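Local coordinates for TerD domain-containing protein (Streptomyces avermitilis, PDB 2QNG) that binds two calcium ions through a TerD-family beta-sandwich domain, its biological role being otherwise unknown, at residues Val33-Trp39 with Trp96-Leu102; Pro47-Leu51 with Ser88-Lys92; Asp52-Thr57 with Tyr69-Phe73; Gly156-Val162 with Gly178-Ser184. All coordinates share one frame; numbering follows the deposited sequence. Where two conformers were deposited one is given.

Interaction 1 of 4, residues Val33-Trp39 with Trp96-Leu102. With CA (calcium ion), chain B; CA (calcium ion), chain C.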
loop_
_atom_site.group_PDB
_atom_site.type_symbol
_atom_site.label_atom_id
_atom_site.label_comp_id
_atom_site.label_asym_id
_atom_site.label_seq_id
_atom_site.Cartn_x
_atom_site.Cartn_y
_atom_site.Cartn_z
ATOM N N VAL A 33 -2.842 4.649 11.017
ATOM C CA VAL A 33 -1.995 3.538 10.560
ATOM C C VAL A 33 -0.773 4.123 9.864
ATOM O O VAL A 33 -0.870 5.123 9.145
ATOM C CB VAL A 33 -2.773 2.618 9.555
ATOM C CG1 VAL A 33 -1.913 1.548 8.879
ATOM C CG2 VAL A 33 -3.934 1.972 10.267
ATOM N N GLU A 34 0.358 3.471 10.068
ATOM C CA GLU A 34 1.549 3.758 9.282
ATOM C C GLU A 34 1.891 2.492 8.526
ATOM O O GLU A 34 1.977 1.433 9.131
ATOM C CB GLU A 34 2.695 4.150 10.209
ATOM C CG GLU A 34 4.058 4.509 9.576
ATOM C CD GLU A 34 5.221 4.248 10.568
ATOM O OE1 GLU A 34 5.149 4.876 11.663
ATOM O OE2 GLU A 34 6.132 3.393 10.276
ATOM N N LEU A 35 2.060 2.594 7.209
ATOM C CA LEU A 35 2.544 1.465 6.423
ATOM C C LEU A 35 3.963 1.817 5.957
ATOM O O LEU A 35 4.155 2.834 5.311
ATOM C CB LEU A 35 1.619 1.243 5.217
ATOM C CG LEU A 35 2.095 0.243 4.160
ATOM C CD1 LEU A 35 2.517 -1.147 4.650
ATOM C CD2 LEU A 35 1.006 0.098 3.107
ATOM N N ALA A 36 4.941 0.974 6.287
ATOM C CA ALA A 36 6.321 1.228 5.881
ATOM C C ALA A 36 6.820 0.081 5.016
ATOM O O ALA A 36 6.462 -1.070 5.276
ATOM C CB ALA A 36 7.192 1.363 7.128
ATOM N N VAL A 37 7.631 0.408 4.001
ATOM C CA VAL A 37 8.148 -0.600 3.068
ATOM C C VAL A 37 9.640 -0.360 2.908
ATOM O O VAL A 37 10.087 0.791 2.864
ATOM C CB VAL A 37 7.387 -0.516 1.723
ATOM C CG1 VAL A 37 7.940 -1.508 0.692
ATOM C CG2 VAL A 37 5.919 -0.800 1.975
ATOM N N LYS A 38 10.395 -1.456 2.832
ATOM C CA LYS A 38 11.843 -1.395 2.645
ATOM C C LYS A 38 12.277 -2.400 1.594
ATOM O O LYS A 38 11.597 -3.410 1.362
ATOM C CB LYS A 38 12.591 -1.678 3.959
ATOM C CG LYS A 38 12.665 -3.168 4.326
ATOM C CD LYS A 38 12.891 -3.400 5.817
ATOM C CE LYS A 38 14.328 -3.212 6.232
ATOM N NZ LYS A 38 14.429 -2.807 7.678
ATOM N N TRP A 39 13.407 -2.115 0.962
ATOM C CA TRP A 39 14.060 -3.043 0.056
ATOM C C TRP A 39 15.497 -2.595 -0.124
ATOM O O TRP A 39 15.889 -1.495 0.302
ATOM C CB TRP A 39 13.327 -3.165 -1.295
ATOM C CG TRP A 39 13.320 -1.936 -2.132
ATOM C CD1 TRP A 39 14.119 -1.688 -3.218
ATOM C CD2 TRP A 39 12.488 -0.764 -1.973
ATOM N NE1 TRP A 39 13.817 -0.454 -3.766
ATOM C CE2 TRP A 39 12.809 0.124 -3.025
ATOM C CE3 TRP A 39 11.458 -0.413 -1.097
ATOM C CZ2 TRP A 39 12.179 1.358 -3.185
ATOM C CZ3 TRP A 39 10.826 0.821 -1.254
ATOM C CH2 TRP A 39 11.193 1.699 -2.286
ATOM N N TRP A 96 13.504 2.036 6.786
ATOM C CA TRP A 96 12.303 2.103 5.947
ATOM C C TRP A 96 12.501 3.092 4.805
ATOM O O TRP A 96 12.916 4.226 5.027
ATOM C CB TRP A 96 11.097 2.454 6.823
ATOM C CG TRP A 96 10.876 1.385 7.855
ATOM C CD1 TRP A 96 11.169 1.459 9.188
ATOM C CD2 TRP A 96 10.440 0.033 7.615
ATOM N NE1 TRP A 96 10.898 0.257 9.787
ATOM C CE2 TRP A 96 10.469 -0.645 8.851
ATOM C CE3 TRP A 96 10.013 -0.656 6.485
ATOM C CZ2 TRP A 96 10.065 -1.986 8.981
ATOM C CZ3 TRP A 96 9.634 -1.989 6.603
ATOM C CH2 TRP A 96 9.665 -2.637 7.844
ATOM N N ASP A 97 12.252 2.638 3.576
ATOM C CA ASP A 97 12.481 3.470 2.396
ATOM C C ASP A 97 11.274 4.309 2.004
ATOM O O ASP A 97 11.433 5.412 1.479
ATOM C CB ASP A 97 12.892 2.604 1.200
ATOM C CG ASP A 97 14.185 1.873 1.448
ATOM O OD1 ASP A 97 15.246 2.536 1.593
ATOM O OD2 ASP A 97 14.176 0.636 1.493
ATOM N N GLU A 98 10.073 3.805 2.271
ATOM C CA GLU A 98 8.872 4.542 1.902
ATOM C C GLU A 98 7.829 4.288 2.976
ATOM O O GLU A 98 7.658 3.161 3.437
ATOM C CB GLU A 98 8.430 4.094 0.503
ATOM C CG GLU A 98 7.278 4.871 -0.128
ATOM C CD GLU A 98 7.294 4.810 -1.664
ATOM O OE1 GLU A 98 8.383 4.854 -2.294
ATOM O OE2 GLU A 98 6.202 4.751 -2.254
ATOM N N VAL A 99 7.176 5.365 3.413
ATOM C CA VAL A 99 6.277 5.320 4.557
ATOM C C VAL A 99 5.040 6.123 4.214
ATOM O O VAL A 99 5.153 7.226 3.690
ATOM C CB VAL A 99 6.941 5.909 5.834
ATOM C CG1 VAL A 99 6.003 5.801 7.027
ATOM C CG2 VAL A 99 8.293 5.218 6.133
HETATM N N MSE A 100 3.875 5.553 4.516
HETATM C CA MSE A 100 2.605 6.270 4.334
HETATM C C MSE A 100 1.798 6.250 5.610
HETATM O O MSE A 100 1.795 5.269 6.336
HETATM C CB MSE A 100 1.783 5.646 3.210
HETATM C CG MSE A 100 0.427 6.311 3.012
HETATM SE SE MSE A 100 -0.594 5.516 1.546
HETATM C CE MSE A 100 0.452 6.142 -0.012
ATOM N N THR A 101 1.131 7.366 5.873
ATOM C CA THR A 101 0.263 7.502 7.036
ATOM C C THR A 101 -1.203 7.593 6.603
ATOM O O THR A 101 -1.523 8.310 5.650
ATOM C CB THR A 101 0.643 8.769 7.789
ATOM O OG1 THR A 101 2.007 8.651 8.226
ATOM C CG2 THR A 101 -0.237 8.996 9.023
ATOM N N LEU A 102 -2.070 6.837 7.298
ATOM C CA LEU A 102 -3.500 6.878 7.029
ATOM C C LEU A 102 -4.229 7.257 8.302
ATOM O O LEU A 102 -4.294 6.472 9.233
ATOM C CB LEU A 102 -3.982 5.515 6.516
ATOM C CG LEU A 102 -3.187 5.037 5.273
ATOM C CD1 LEU A 102 -2.056 4.074 5.630
ATOM C CD2 LEU A 102 -4.130 4.378 4.307
HETATM CA CA CA B . 16.594 0.372 1.560
HETATM CA CA CA C . 9.090 4.427 -4.777
HETATM O O HOH W 1 16.119 -0.715 3.590
HETATM O O HOH W 2 18.586 -0.939 1.660
HETATM O O HOH W 3 8.857 6.685 -5.329
#
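D97 OD2 is gripped twice: it binds one calcium ion at 2.4 Å and, nearly along its C-O axis, accepts the backbone N-H of W39 at 2.9 Å (165°). D97 OD1 binds the same ion, a bidentate grip that fixes the carboxylate's rotation; W39 O and two waters join it, with G91 and G93 completing the site. CB of D97 lies over one face of the W39 indole, 4.1 Å from the centroid of the six-membered ring, and the indole N-H is spent on T49. Strands 33-39 and 98-102 run antiparallel in one of the two five-stranded sheets of the TerD domain, and a classic beta bulge ends their pairing: D97 N and E98 N both donate to V37 O. The two acidic residues of the bulge serve different metals: E98 OE1 binds the second calcium ion at 2.6 Å. Beyond it, L35 and M100 exchange two backbone bonds, as do V33 and L102. W96 packs against A36 CB, which lies 3.5 Å from CE3 of W96. K38 CD lies over the six-membered ring of W96, and the bend at chi3 (-79°) then carries NZ over the same ring, 4.6 Å from its centroid, a cation-pi contact. On the face shared with A36, E34 CG touches V99 CG1 at 3.5 Å, its carboxylate held by R138 and R140.

Interaction 2 of 4, residues Pro47-Leu51 with Ser88-Lys92. With CA (calcium ion), chain C; CA (calcium ion), chain B.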
loop_
_atom_site.group_PDB
_atom_site.type_symbol
_atom_site.label_atom_id
_atom_site.label_comp_id
_atom_site.label_asym_id
_atom_site.label_seq_id
_atom_site.Cartn_x
_atom_site.Cartn_y
_atom_site.Cartn_z
ATOM N N PRO A 47 18.784 -1.962 -13.910
ATOM C CA PRO A 47 17.688 -1.020 -13.723
ATOM C C PRO A 47 17.323 -0.922 -12.244
ATOM O O PRO A 47 17.334 -1.926 -11.531
ATOM C CB PRO A 47 16.542 -1.657 -14.523
ATOM C CG PRO A 47 17.209 -2.526 -15.509
ATOM C CD PRO A 47 18.433 -3.041 -14.856
ATOM N N ALA A 48 17.014 0.283 -11.798
ATOM C CA ALA A 48 16.708 0.513 -10.382
ATOM C C ALA A 48 15.459 -0.236 -9.954
ATOM O O ALA A 48 14.501 -0.353 -10.731
ATOM C CB ALA A 48 16.500 1.973 -10.140
ATOM N N THR A 49 15.445 -0.691 -8.703
ATOM C CA THR A 49 14.261 -1.299 -8.119
ATOM C C THR A 49 13.485 -0.184 -7.405
ATOM O O THR A 49 14.039 0.467 -6.489
ATOM C CB THR A 49 14.634 -2.360 -7.085
ATOM O OG1 THR A 49 15.370 -3.408 -7.714
ATOM C CG2 THR A 49 13.406 -2.941 -6.447
ATOM N N ASP A 50 12.218 0.027 -7.786
ATOM C CA ASP A 50 11.419 1.120 -7.233
ATOM C C ASP A 50 10.069 0.541 -6.847
ATOM O O ASP A 50 9.306 0.128 -7.714
ATOM C CB ASP A 50 11.261 2.202 -8.319
ATOM C CG ASP A 50 10.473 3.418 -7.841
ATOM O OD1 ASP A 50 10.115 3.489 -6.624
ATOM O OD2 ASP A 50 10.200 4.298 -8.696
ATOM N N LEU A 51 9.814 0.468 -5.548
ATOM C CA LEU A 51 8.516 0.093 -5.016
ATOM C C LEU A 51 7.785 1.360 -4.622
ATOM O O LEU A 51 8.426 2.305 -4.129
ATOM C CB LEU A 51 8.649 -0.837 -3.785
ATOM C CG LEU A 51 8.944 -2.331 -4.065
ATOM C CD1 LEU A 51 10.180 -2.591 -4.955
ATOM C CD2 LEU A 51 9.054 -3.097 -2.752
ATOM N N SER A 88 11.135 6.450 -1.996
ATOM C CA SER A 88 12.444 6.129 -2.560
ATOM C C SER A 88 12.223 5.570 -3.942
ATOM O O SER A 88 11.303 4.773 -4.151
ATOM C CB SER A 88 13.110 5.039 -1.724
ATOM O OG SER A 88 14.344 4.662 -2.303
ATOM N N LYS A 89 13.081 5.949 -4.882
ATOM C CA LYS A 89 12.996 5.412 -6.242
ATOM C C LYS A 89 14.022 4.335 -6.505
ATOM O O LYS A 89 14.120 3.829 -7.614
ATOM C CB LYS A 89 13.056 6.544 -7.284
ATOM C CG LYS A 89 11.854 7.502 -7.117
ATOM C CD LYS A 89 11.498 8.301 -8.335
ATOM C CE LYS A 89 10.282 9.188 -8.062
ATOM N NZ LYS A 89 10.440 10.087 -6.864
ATOM N N ASP A 90 14.790 3.959 -5.480
ATOM C CA ASP A 90 15.863 2.986 -5.706
ATOM C C ASP A 90 16.172 2.084 -4.522
ATOM O O ASP A 90 16.945 1.153 -4.664
ATOM C CB ASP A 90 17.141 3.664 -6.226
ATOM C CG ASP A 90 17.617 4.784 -5.312
ATOM O OD1 ASP A 90 17.307 4.729 -4.092
ATOM O OD2 ASP A 90 18.315 5.702 -5.826
ATOM N N GLY A 91 15.542 2.336 -3.369
ATOM C CA GLY A 91 15.813 1.515 -2.213
ATOM C C GLY A 91 17.122 1.839 -1.499
ATOM O O GLY A 91 17.430 1.216 -0.483
ATOM N N LYS A 92 17.884 2.804 -2.003
ATOM C CA LYS A 92 19.172 3.131 -1.361
ATOM C C LYS A 92 18.921 3.799 -0.028
ATOM O O LYS A 92 18.266 4.847 0.034
ATOM C CB LYS A 92 20.018 4.013 -2.277
ATOM C CG LYS A 92 20.513 3.233 -3.466
ATOM C CD LYS A 92 21.183 4.133 -4.508
ATOM C CE LYS A 92 21.736 3.301 -5.661
ATOM N NZ LYS A 92 22.416 4.116 -6.715
HETATM CA CA CA C . 9.090 4.427 -4.777
HETATM CA CA CA B . 16.594 0.372 1.560
HETATM O O HOH W 4 17.642 0.011 -7.066
HETATM O O HOH W 1 16.119 -0.715 3.590
HETATM O O HOH W 2 18.586 -0.939 1.660
HETATM O O HOH W 3 8.857 6.685 -5.329
#
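D50 and K89 carry most of this loop-to-loop contact, with D90 beside them. D50 CG stands anti to the backbone N (chi1 -178°), which sends OD1 to a calcium ion at 2.3 Å. S88 O binds the same ion and sits 3.0 Å from D50 OD1, two oxygens drawn together by the metal. D50 CB meets the backbone K89 O at 3.4 Å, and the two side chains lie alongside each other, D50 OD2 3.9 Å from K89 CB; the ammonium group of K89 instead pairs with D87. At D90 the meeting is through the backbone: its CA-H points at T49 O, 3.2 Å from CA, and water 4 bridges T49 N to D90 O. S88 OG accepts from both D90 N and G91 N, an ST turn and ST motif, while D90 OD1 takes K92 N at 2.9 Å from above the carboxylate plane, an Asx turn. G91 has a positive phi that suits glycine, and its carbonyl O binds the other calcium ion. L51 O joins D50 and S88 on the first ion, where D52 and E98 supply further oxygens: a calcium site of carbonyl, carboxylate and water oxygens, where two loops meet the ends of strands 51-59 and 98-102.

Interaction 3 of 4, residues Asp52-Thr57 with Tyr69-Phe73. With CA (calcium ion), chain C.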
loop_
_atom_site.group_PDB
_atom_site.type_symbol
_atom_site.label_atom_id
_atom_site.label_comp_id
_atom_site.label_asym_id
_atom_site.label_seq_id
_atom_site.Cartn_x
_atom_site.Cartn_y
_atom_site.Cartn_z
ATOM N N ASP A 52 6.468 1.378 -4.832
ATOM C CA ASP A 52 5.657 2.509 -4.399
ATOM C C ASP A 52 4.502 2.018 -3.551
ATOM O O ASP A 52 3.828 1.053 -3.912
ATOM C CB ASP A 52 5.057 3.244 -5.598
ATOM C CG ASP A 52 6.091 4.032 -6.396
ATOM O OD1 ASP A 52 7.148 4.397 -5.882
ATOM O OD2 ASP A 52 5.818 4.339 -7.569
ATOM N N ILE A 53 4.241 2.719 -2.440
ATOM C CA ILE A 53 3.039 2.467 -1.643
ATOM C C ILE A 53 1.881 3.238 -2.286
ATOM O O ILE A 53 2.038 4.400 -2.702
ATOM C CB ILE A 53 3.224 2.942 -0.196
ATOM C CG1 ILE A 53 4.418 2.236 0.453
ATOM C CG2 ILE A 53 1.950 2.687 0.585
ATOM C CD1 ILE A 53 4.754 2.773 1.844
ATOM N N VAL A 54 0.734 2.567 -2.357
ATOM C CA VAL A 54 -0.469 3.229 -2.864
ATOM C C VAL A 54 -1.646 2.871 -1.973
ATOM O O VAL A 54 -1.745 1.758 -1.448
ATOM C CB VAL A 54 -0.752 2.907 -4.370
ATOM C CG1 VAL A 54 -0.838 1.443 -4.570
ATOM C CG2 VAL A 54 -2.037 3.590 -4.850
ATOM N N ALA A 55 -2.509 3.869 -1.758
ATOM C CA ALA A 55 -3.743 3.640 -1.004
ATOM C C ALA A 55 -4.934 4.058 -1.845
ATOM O O ALA A 55 -4.839 5.013 -2.621
ATOM C CB ALA A 55 -3.727 4.401 0.306
ATOM N N ALA A 56 -6.059 3.377 -1.641
ATOM C CA ALA A 56 -7.294 3.721 -2.323
ATOM C C ALA A 56 -8.417 3.766 -1.316
ATOM O O ALA A 56 -8.477 2.914 -0.423
ATOM C CB ALA A 56 -7.601 2.743 -3.450
ATOM N N THR A 57 -9.290 4.773 -1.451
ATOM C CA THR A 57 -10.488 4.866 -0.609
ATOM C C THR A 57 -11.706 4.468 -1.431
ATOM O O THR A 57 -11.728 4.640 -2.668
ATOM C CB THR A 57 -10.690 6.279 -0.090
ATOM O OG1 THR A 57 -10.800 7.120 -1.232
ATOM C CG2 THR A 57 -9.480 6.677 0.774
ATOM N N TYR A 69 -10.660 7.874 -4.612
ATOM C CA TYR A 69 -9.391 8.480 -4.989
ATOM C C TYR A 69 -8.286 7.549 -4.569
ATOM O O TYR A 69 -8.492 6.623 -3.777
ATOM C CB TYR A 69 -9.191 9.891 -4.389
ATOM C CG TYR A 69 -9.204 9.978 -2.881
ATOM C CD1 TYR A 69 -8.065 9.661 -2.123
ATOM C CD2 TYR A 69 -10.349 10.378 -2.207
ATOM C CE1 TYR A 69 -8.069 9.768 -0.731
ATOM C CE2 TYR A 69 -10.358 10.471 -0.810
ATOM C CZ TYR A 69 -9.228 10.176 -0.092
ATOM O OH TYR A 69 -9.197 10.274 1.285
ATOM N N VAL A 70 -7.127 7.787 -5.158
ATOM C CA VAL A 70 -5.928 7.067 -4.769
ATOM C C VAL A 70 -4.816 8.028 -4.358
ATOM O O VAL A 70 -4.757 9.175 -4.836
ATOM C CB VAL A 70 -5.405 6.137 -5.898
ATOM C CG1 VAL A 70 -6.471 5.137 -6.326
ATOM C CG2 VAL A 70 -4.940 6.917 -7.075
ATOM N N VAL A 71 -3.958 7.537 -3.460
ATOM C CA VAL A 71 -2.824 8.319 -2.944
ATOM C C VAL A 71 -1.550 7.533 -3.197
ATOM O O VAL A 71 -1.465 6.340 -2.883
ATOM C CB VAL A 71 -2.949 8.592 -1.424
ATOM C CG1 VAL A 71 -1.806 9.498 -0.928
ATOM C CG2 VAL A 71 -4.305 9.258 -1.124
ATOM N N HIS A 72 -0.584 8.223 -3.794
ATOM C CA HIS A 72 0.749 7.673 -4.028
ATOM C C HIS A 72 1.667 8.858 -4.303
ATOM O O HIS A 72 1.245 10.022 -4.180
ATOM C CB HIS A 72 0.749 6.637 -5.173
ATOM C CG HIS A 72 0.158 7.138 -6.462
ATOM N ND1 HIS A 72 0.730 8.149 -7.216
ATOM C CD2 HIS A 72 -0.966 6.771 -7.120
ATOM C CE1 HIS A 72 -0.014 8.369 -8.288
ATOM N NE2 HIS A 72 -1.043 7.539 -8.257
ATOM N N PHE A 73 2.918 8.574 -4.629
ATOM C CA PHE A 73 3.924 9.657 -4.667
ATOM C C PHE A 73 3.551 10.782 -5.661
ATOM O O PHE A 73 4.007 11.926 -5.514
ATOM C CB PHE A 73 5.311 9.082 -4.973
ATOM C CG PHE A 73 5.546 8.864 -6.416
ATOM C CD1 PHE A 73 6.236 9.812 -7.162
ATOM C CD2 PHE A 73 5.053 7.716 -7.051
ATOM C CE1 PHE A 73 6.446 9.623 -8.525
ATOM C CE2 PHE A 73 5.250 7.513 -8.423
ATOM C CZ PHE A 73 5.947 8.479 -9.157
HETATM CA CA CA C . 9.090 4.427 -4.777
HETATM O O HOH W 5 3.783 6.009 -4.022
HETATM O O HOH W 3 8.857 6.685 -5.329
#
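The hairpin of strands 51-59 and 69-71 forms one border of a five-stranded antiparallel sheet, and its open end reaches a calcium site. A55 and V71 form the hydrogen-bonded pair, A55 N to V71 O at 2.9 Å and V71 N to A55 O at 2.8 Å; T57 N adds a bond to Y69 O. T57 OG1 sits 3.3 Å above the centre of the Y69 ring. T57 CG2 leans over the phenol end of the same face, 3.6 Å from CZ. Y69 CG lies between its backbone N and carbonyl carbon (chi1 60°), which folds the ring back over T57. A serine in place of Y69 would probably leave T57 without the ring that covers it and D79 without its weak phenol partner. A56 CB meets V70 CG1 at 3.9 Å, and V54 CG2 approaches the edge of the H72 imidazole. Past the paired strands, water 5 takes over from direct bonding, donating to I53 O and accepting from F73 N. D52 OD1 binds the calcium ion at 2.2 Å, whereas OD2 accepts from Q121 and comes within 3.3 Å of F73 CE2, the carboxylate and ring planes turned 45° apart. With one oxygen on the metal and the other bonded to an amide, the D52 carboxylate is fixed in rotation, and its negative charge is probably stabilised by the ion, which it shares with D50 and E98.

Interaction 4 of 4, residues Gly156-Val162 with Gly178-Ser184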
loop_
_atom_site.group_PDB
_atom_site.type_symbol
_atom_site.label_atom_id
_atom_site.label_comp_id
_atom_site.label_asym_id
_atom_site.label_seq_id
_atom_site.Cartn_x
_atom_site.Cartn_y
_atom_site.Cartn_z
ATOM N N GLY A 156 5.902 -14.134 -7.412
ATOM C CA GLY A 156 5.757 -13.980 -8.840
ATOM C C GLY A 156 4.951 -12.766 -9.261
ATOM O O GLY A 156 4.722 -12.591 -10.456
ATOM N N SER A 157 4.524 -11.927 -8.305
ATOM C CA SER A 157 3.666 -10.796 -8.615
ATOM C C SER A 157 4.440 -9.500 -8.847
ATOM O O SER A 157 5.540 -9.340 -8.307
ATOM C CB SER A 157 2.703 -10.584 -7.440
ATOM O OG SER A 157 1.825 -11.718 -7.311
ATOM N N THR A 158 3.824 -8.575 -9.590
ATOM C CA THR A 158 4.393 -7.249 -9.837
ATOM C C THR A 158 3.796 -6.180 -8.910
ATOM O O THR A 158 4.268 -5.054 -8.883
ATOM C CB THR A 158 4.193 -6.851 -11.301
ATOM O OG1 THR A 158 2.813 -7.012 -11.625
ATOM C CG2 THR A 158 5.052 -7.756 -12.208
ATOM N N ALA A 159 2.754 -6.540 -8.170
ATOM C CA ALA A 159 2.093 -5.638 -7.224
ATOM C C ALA A 159 1.324 -6.502 -6.239
ATOM O O ALA A 159 1.044 -7.682 -6.520
ATOM C CB ALA A 159 1.148 -4.671 -7.932
ATOM N N ALA A 160 0.981 -5.943 -5.082
ATOM C CA ALA A 160 0.168 -6.696 -4.124
ATOM C C ALA A 160 -0.648 -5.744 -3.278
ATOM O O ALA A 160 -0.142 -4.682 -2.883
ATOM C CB ALA A 160 1.080 -7.546 -3.202
ATOM N N THR A 161 -1.896 -6.093 -2.994
ATOM C CA THR A 161 -2.550 -5.401 -1.881
ATOM C C THR A 161 -2.041 -6.056 -0.590
ATOM O O THR A 161 -1.766 -7.274 -0.560
ATOM C CB THR A 161 -4.079 -5.488 -1.962
ATOM O OG1 THR A 161 -4.484 -6.862 -2.006
ATOM C CG2 THR A 161 -4.616 -4.766 -3.212
ATOM N N VAL A 162 -1.886 -5.236 0.449
ATOM C CA VAL A 162 -1.221 -5.692 1.657
ATOM C C VAL A 162 -2.057 -5.483 2.893
ATOM O O VAL A 162 -1.599 -5.685 4.006
ATOM C CB VAL A 162 0.202 -5.076 1.812
ATOM C CG1 VAL A 162 1.103 -5.449 0.609
ATOM C CG2 VAL A 162 0.195 -3.534 2.036
ATOM N N GLY A 178 -4.062 -9.603 4.985
ATOM C CA GLY A 178 -4.037 -10.462 3.816
ATOM C C GLY A 178 -3.218 -9.782 2.759
ATOM O O GLY A 178 -3.356 -8.586 2.537
ATOM N N ILE A 179 -2.316 -10.541 2.158
ATOM C CA ILE A 179 -1.495 -10.068 1.058
ATOM C C ILE A 179 -1.978 -10.805 -0.187
ATOM O O ILE A 179 -2.069 -12.046 -0.178
ATOM C CB ILE A 179 -0.005 -10.430 1.253
ATOM C CG1 ILE A 179 0.516 -10.096 2.662
ATOM C CG2 ILE A 179 0.848 -9.864 0.114
ATOM C CD1 ILE A 179 0.640 -8.670 2.999
ATOM N N HIS A 180 -2.308 -10.056 -1.242
ATOM C CA HIS A 180 -2.865 -10.642 -2.468
ATOM C C HIS A 180 -2.105 -10.122 -3.658
ATOM O O HIS A 180 -1.995 -8.912 -3.842
ATOM C CB HIS A 180 -4.339 -10.283 -2.605
ATOM C CG HIS A 180 -5.190 -10.934 -1.563
ATOM N ND1 HIS A 180 -5.599 -10.289 -0.415
ATOM C CD2 HIS A 180 -5.684 -12.195 -1.484
ATOM C CE1 HIS A 180 -6.325 -11.116 0.317
ATOM N NE2 HIS A 180 -6.389 -12.279 -0.307
ATOM N N GLY A 181 -1.567 -11.049 -4.442
ATOM C CA GLY A 181 -0.728 -10.696 -5.568
ATOM C C GLY A 181 -1.483 -10.379 -6.835
ATOM O O GLY A 181 -2.537 -10.954 -7.122
ATOM N N TYR A 182 -0.923 -9.443 -7.597
ATOM C CA TYR A 182 -1.446 -9.004 -8.896
ATOM C C TYR A 182 -0.324 -9.056 -9.924
ATOM O O TYR A 182 0.859 -8.914 -9.582
ATOM C CB TYR A 182 -1.954 -7.555 -8.805
ATOM C CG TYR A 182 -3.241 -7.375 -8.037
ATOM C CD1 TYR A 182 -4.401 -6.982 -8.698
ATOM C CD2 TYR A 182 -3.310 -7.598 -6.659
ATOM C CE1 TYR A 182 -5.586 -6.798 -8.014
ATOM C CE2 TYR A 182 -4.490 -7.412 -5.955
ATOM C CZ TYR A 182 -5.635 -7.033 -6.648
ATOM O OH TYR A 182 -6.819 -6.857 -5.960
ATOM N N ASP A 183 -0.699 -9.215 -11.195
ATOM C CA ASP A 183 0.264 -9.300 -12.295
ATOM C C ASP A 183 0.326 -8.006 -13.101
ATOM O O ASP A 183 0.943 -7.975 -14.174
ATOM C CB ASP A 183 -0.068 -10.460 -13.247
ATOM C CG ASP A 183 0.003 -11.812 -12.579
ATOM O OD1 ASP A 183 0.952 -12.085 -11.806
ATOM O OD2 ASP A 183 -0.883 -12.645 -12.883
ATOM N N SER A 184 -0.254 -6.946 -12.562
ATOM C CA SER A 184 -0.457 -5.692 -13.295
ATOM C C SER A 184 0.601 -4.632 -13.043
ATOM O O SER A 184 1.375 -4.716 -12.075
ATOM C CB SER A 184 -1.881 -5.147 -13.069
ATOM O OG SER A 184 -2.313 -5.378 -11.732
HETATM O O HOH W 6 0.027 -12.265 -9.338
HETATM O O HOH W 7 -6.846 -7.445 -3.285
HETATM O O HOH W 8 -4.875 -7.162 0.638
HETATM O O HOH W 9 -1.914 -7.790 5.861
#
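Strands 159-162 and 180-182 run antiparallel, 155° between their directions, with A159-Y182 and T161-H180 as hydrogen-bonded pairs. They belong to the hairpin of strands 159-167 and 173-182 at one border of a five-stranded antiparallel sheet, and a classic beta bulge opens it: Y182 O accepts from T158 N at 3.0 Å and, weakly, from A159 N. Next to the bulge, T158 OG1 donates to S184 O at 2.7 Å, meeting it from above the carbonyl plane; a chi1 of 52° turns the hydroxyl toward S184. A valine instead of T158 would probably leave S184 O without this donor and the chain at D183 and S184 less firmly tied to the strand. S157 OG packs 3.3 Å from G181 CA, where any side chain on G181 would collide with it. At the far end I179 CD1 meets V162 CB at 3.8 Å, and I179 CG2 touches A160 CB. On the face of A159, T161 and Y182, the T161 methyl CG2 comes 3.8 Å from Y182 CE2. F189 of helix 186-192 packs on this face, meeting the Y182 ring edge-to-face. T161 OG1 lies near the plane of the H180 imidazole, 3.5 Å from H180 CB. Two waters hold that hydroxyl, each 2.7 Å from T161 OG1: water 7 reaches on to Y182 OH, and water 8 donates to G178 O.

How the interactions relate
Interactions 1, 2 and 3 are nested along the chain: 33-39 with 96-102 closes the outer loop, 47-51 with 88-92 lies within it, and 52-57 with 69-73 innermost; interaction 4 follows in series. Interaction 1 belongs to one five-stranded sheet, whereas interactions 3 and 4 pair strands at the two borders of the other, their centres about 15 Å apart. Packing between the sheets includes L35 on I53 and V162. Interactions 1 and 2 share both calcium ions, and interaction 3 joins them at one; E98 OE2 also accepts from I53 N at 2.8 Å. The calcium ion that all three share therefore joins strands of both sheets at one end, with interaction 4 away from the metals.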